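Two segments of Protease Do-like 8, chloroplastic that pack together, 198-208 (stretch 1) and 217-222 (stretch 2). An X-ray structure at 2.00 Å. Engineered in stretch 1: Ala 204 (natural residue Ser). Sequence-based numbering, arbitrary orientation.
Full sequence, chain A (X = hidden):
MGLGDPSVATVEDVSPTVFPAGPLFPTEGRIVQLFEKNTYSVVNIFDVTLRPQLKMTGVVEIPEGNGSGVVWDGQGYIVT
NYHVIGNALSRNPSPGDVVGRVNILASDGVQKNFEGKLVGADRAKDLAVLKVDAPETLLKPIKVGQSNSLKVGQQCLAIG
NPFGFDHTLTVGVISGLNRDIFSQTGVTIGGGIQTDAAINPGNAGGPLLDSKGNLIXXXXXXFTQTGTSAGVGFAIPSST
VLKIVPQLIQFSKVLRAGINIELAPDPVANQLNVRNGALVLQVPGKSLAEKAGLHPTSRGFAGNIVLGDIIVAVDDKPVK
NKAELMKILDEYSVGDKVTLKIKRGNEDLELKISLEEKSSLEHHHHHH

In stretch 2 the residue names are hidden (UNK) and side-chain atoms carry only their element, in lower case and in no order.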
# COMPACT_ATOMS: atom_id res chain seq x y z
N ALA A 198 20.77 -5.26 -12.38
CA ALA A 198 20.02 -4.42 -11.47
C ALA A 198 20.56 -2.99 -11.52
O ALA A 198 21.77 -2.75 -11.37
CB ALA A 198 20.10 -4.96 -10.07
N ILE A 199 19.66 -2.04 -11.73
CA ILE A 199 20.01 -0.63 -11.72
C ILE A 199 19.31 -0.04 -10.52
O ILE A 199 18.10 -0.14 -10.40
CB ILE A 199 19.54 0.09 -13.00
CG1 ILE A 199 20.28 -0.50 -14.23
CG2 ILE A 199 19.73 1.60 -12.87
CD1 ILE A 199 21.83 -0.43 -14.15
N ASN A 200 20.07 0.58 -9.62
CA ASN A 200 19.48 1.01 -8.37
C ASN A 200 20.20 2.24 -7.80
O ASN A 200 21.12 2.75 -8.43
CB ASN A 200 19.53 -0.18 -7.40
CG ASN A 200 20.92 -0.79 -7.31
OD1 ASN A 200 21.92 -0.07 -7.40
ND2 ASN A 200 21.01 -2.12 -7.12
N PRO A 201 19.80 2.71 -6.61
CA PRO A 201 20.49 3.87 -6.03
C PRO A 201 21.98 3.63 -5.82
O PRO A 201 22.76 4.57 -5.80
CB PRO A 201 19.77 4.06 -4.69
CG PRO A 201 18.37 3.54 -4.96
CD PRO A 201 18.61 2.33 -5.83
N GLY A 202 22.36 2.36 -5.74
CA GLY A 202 23.75 1.99 -5.52
C GLY A 202 24.61 2.09 -6.76
O GLY A 202 25.83 1.94 -6.68
N ASN A 203 24.00 2.33 -7.92
CA ASN A 203 24.79 2.54 -9.14
C ASN A 203 24.26 3.63 -10.10
O ASN A 203 24.83 3.85 -11.18
CB ASN A 203 25.04 1.22 -9.88
CG ASN A 203 23.77 0.56 -10.39
OD1 ASN A 203 22.77 1.23 -10.65
ND2 ASN A 203 23.80 -0.76 -10.52
N ALA A 204 23.20 4.32 -9.70
CA ALA A 204 22.65 5.41 -10.50
C ALA A 204 23.71 6.49 -10.72
O ALA A 204 24.43 6.86 -9.79
CB ALA A 204 21.41 6.00 -9.81
N GLY A 205 23.81 6.98 -11.96
CA GLY A 205 24.83 7.95 -12.36
C GLY A 205 26.16 7.32 -12.77
O GLY A 205 27.03 8.00 -13.35
N GLY A 206 26.33 6.04 -12.43
CA GLY A 206 27.53 5.30 -12.76
C GLY A 206 27.47 4.73 -14.16
O GLY A 206 26.47 4.88 -14.87
N PRO A 207 28.56 4.09 -14.60
CA PRO A 207 28.65 3.62 -15.97
C PRO A 207 28.04 2.25 -16.13
O PRO A 207 28.16 1.41 -15.22
CB PRO A 207 30.16 3.49 -16.18
CG PRO A 207 30.66 3.05 -14.82
CD PRO A 207 29.78 3.79 -13.82
N LEU A 208 27.42 2.03 -17.28
CA LEU A 208 27.14 0.70 -17.77
C LEU A 208 28.25 0.34 -18.75
O LEU A 208 28.47 1.06 -19.72
CB LEU A 208 25.79 0.69 -18.50
CG LEU A 208 25.32 -0.70 -18.93
CD1 LEU A 208 25.03 -1.52 -17.66
CD2 LEU A 208 24.08 -0.61 -19.80
N UNK A 217 26.77 3.22 -21.58
CA UNK A 217 25.68 4.04 -21.09
C UNK A 217 25.91 4.54 -19.69
O UNK A 217 26.89 4.17 -19.05
N UNK A 218 25.02 5.41 -19.21
CA UNK A 218 25.00 5.84 -17.82
C UNK A 218 23.76 5.26 -17.11
O UNK A 218 22.62 5.60 -17.47
c UNK A 218 24.75 7.78 -16.22
c UNK A 218 26.19 8.01 -18.28
c UNK A 218 27.44 7.83 -17.45
c UNK A 218 24.92 7.36 -17.69
N UNK A 219 24.00 4.42 -16.10
CA UNK A 219 22.92 3.86 -15.27
C UNK A 219 21.97 4.95 -14.78
O UNK A 219 22.39 5.92 -14.13
o UNK A 219 24.61 1.54 -15.45
c UNK A 219 23.50 3.11 -14.05
c UNK A 219 24.64 2.18 -14.41
n UNK A 219 25.65 2.11 -13.54
N UNK A 220 20.68 4.79 -15.06
CA UNK A 220 19.74 5.86 -14.78
C UNK A 220 18.52 5.43 -13.98
O UNK A 220 17.75 4.57 -14.42
o UNK A 220 20.54 7.07 -16.72
c UNK A 220 19.34 6.57 -16.09
c UNK A 220 18.36 7.71 -15.83
N UNK A 221 18.35 6.05 -12.81
CA UNK A 221 17.24 5.71 -11.93
C UNK A 221 15.91 6.08 -12.59
O UNK A 221 15.81 7.11 -13.26
c UNK A 221 17.38 6.43 -10.60
N UNK A 222 14.89 5.25 -12.40
CA UNK A 222 13.58 5.50 -13.02
C UNK A 222 12.46 5.41 -11.99
O UNK A 222 12.66 4.95 -10.87
c UNK A 222 13.24 4.47 -14.11
c UNK A 222 13.28 3.06 -13.52
c UNK A 222 12.51 2.03 -14.35
c UNK A 222 14.19 4.58 -15.31

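Position 217 carries no side-chain atoms at all. Its backbone lies antiparallel to Leu 208: the amide N of Leu 208 donates to the carbonyl O of 217 at 2.8 Å, and the N of 217 returns a weak hydrogen bond to the O of Leu 208 at 3.3 Å. A residue without even a CB is glycine, Gly 217. An ideal CB here would lie on the same face of the sheet as the Leu 208 side chain, 3.9 Å from Leu 208 CB, so stretch 1 shows no clash that would demand glycine.

Position 218 has four carbons, forked at the first, with one arm two carbons long. They share a face of the sheet with Pro 207, the partner in the non-hydrogen-bonded pair, and the one-carbon arm ends 3.7 Å from Gly 205 O. The backbone contributes as well, with the CA of 218 3.4 Å from Gly 206 O in a CA-H...O contact. The fork is the isoleucine pattern, and the residue is Ile 218. A beta-branched, apolar residue suits an extended strand in a buried setting.

At position 219 there are two carbons, the second bearing one oxygen and one nitrogen. The CB points toward stretch 1. The nitrogen is 3.0 Å from Asn 203 O and 3.1 Å from Pro 207 O; the oxygen lies 3.4 Å from Leu 208 CB and 3.6 Å from Ile 199 CD1. The group is a carboxamide one carbon from CA, hence asparagine, Asn 219. A short amide is well matched to this place because its NH2 group can serve two carbonyls: ND2 donates to Asn 203 O and, weakly, to Pro 207 O.

Position 220 shows one carbon carrying an oxygen and a second carbon. Its CB points away from stretch 1, but its carbonyl O lies 3.9 Å from Ile 199 CG2. The branched hydroxyl side chain is threonine, Thr 220. A hydroxyl suits this side because OG1 donates to Ile 218 O at 2.7 Å and is also hydrogen-bonded elsewhere in the structure.

Position 221 has a single side-chain carbon, a CB 4.1 Å from the CB of Ala 204, itself an engineered replacement for serine. The residue is alanine, Ala 221. A lone methyl meets its neighbor with a small apolar surface and brings no polar group to satisfy.

Position 222 again has four carbons forked at the first, one arm two carbons long, and touches nothing on stretch 1: Ile 222. Its nearest side-chain atom, Ile 222 CG1, stays 6.6 Å from Ile 199 CG2, so this contact gives no reason for an isoleucine.

The contact begins as a short antiparallel pairing and continues along the type II turn from Asn 203 to Gly 206. Asn 219 joins the two parts. Its backbone N donates to Gly 206 O at 2.8 Å, its O accepts from Gly 205 N at 2.8 Å, and its amide reaches carbonyls at Asn 203 and Pro 207, so one residue fastens the loop to the strand through both backbone and side chain.

Stretch 2 (217-222) GINTAI
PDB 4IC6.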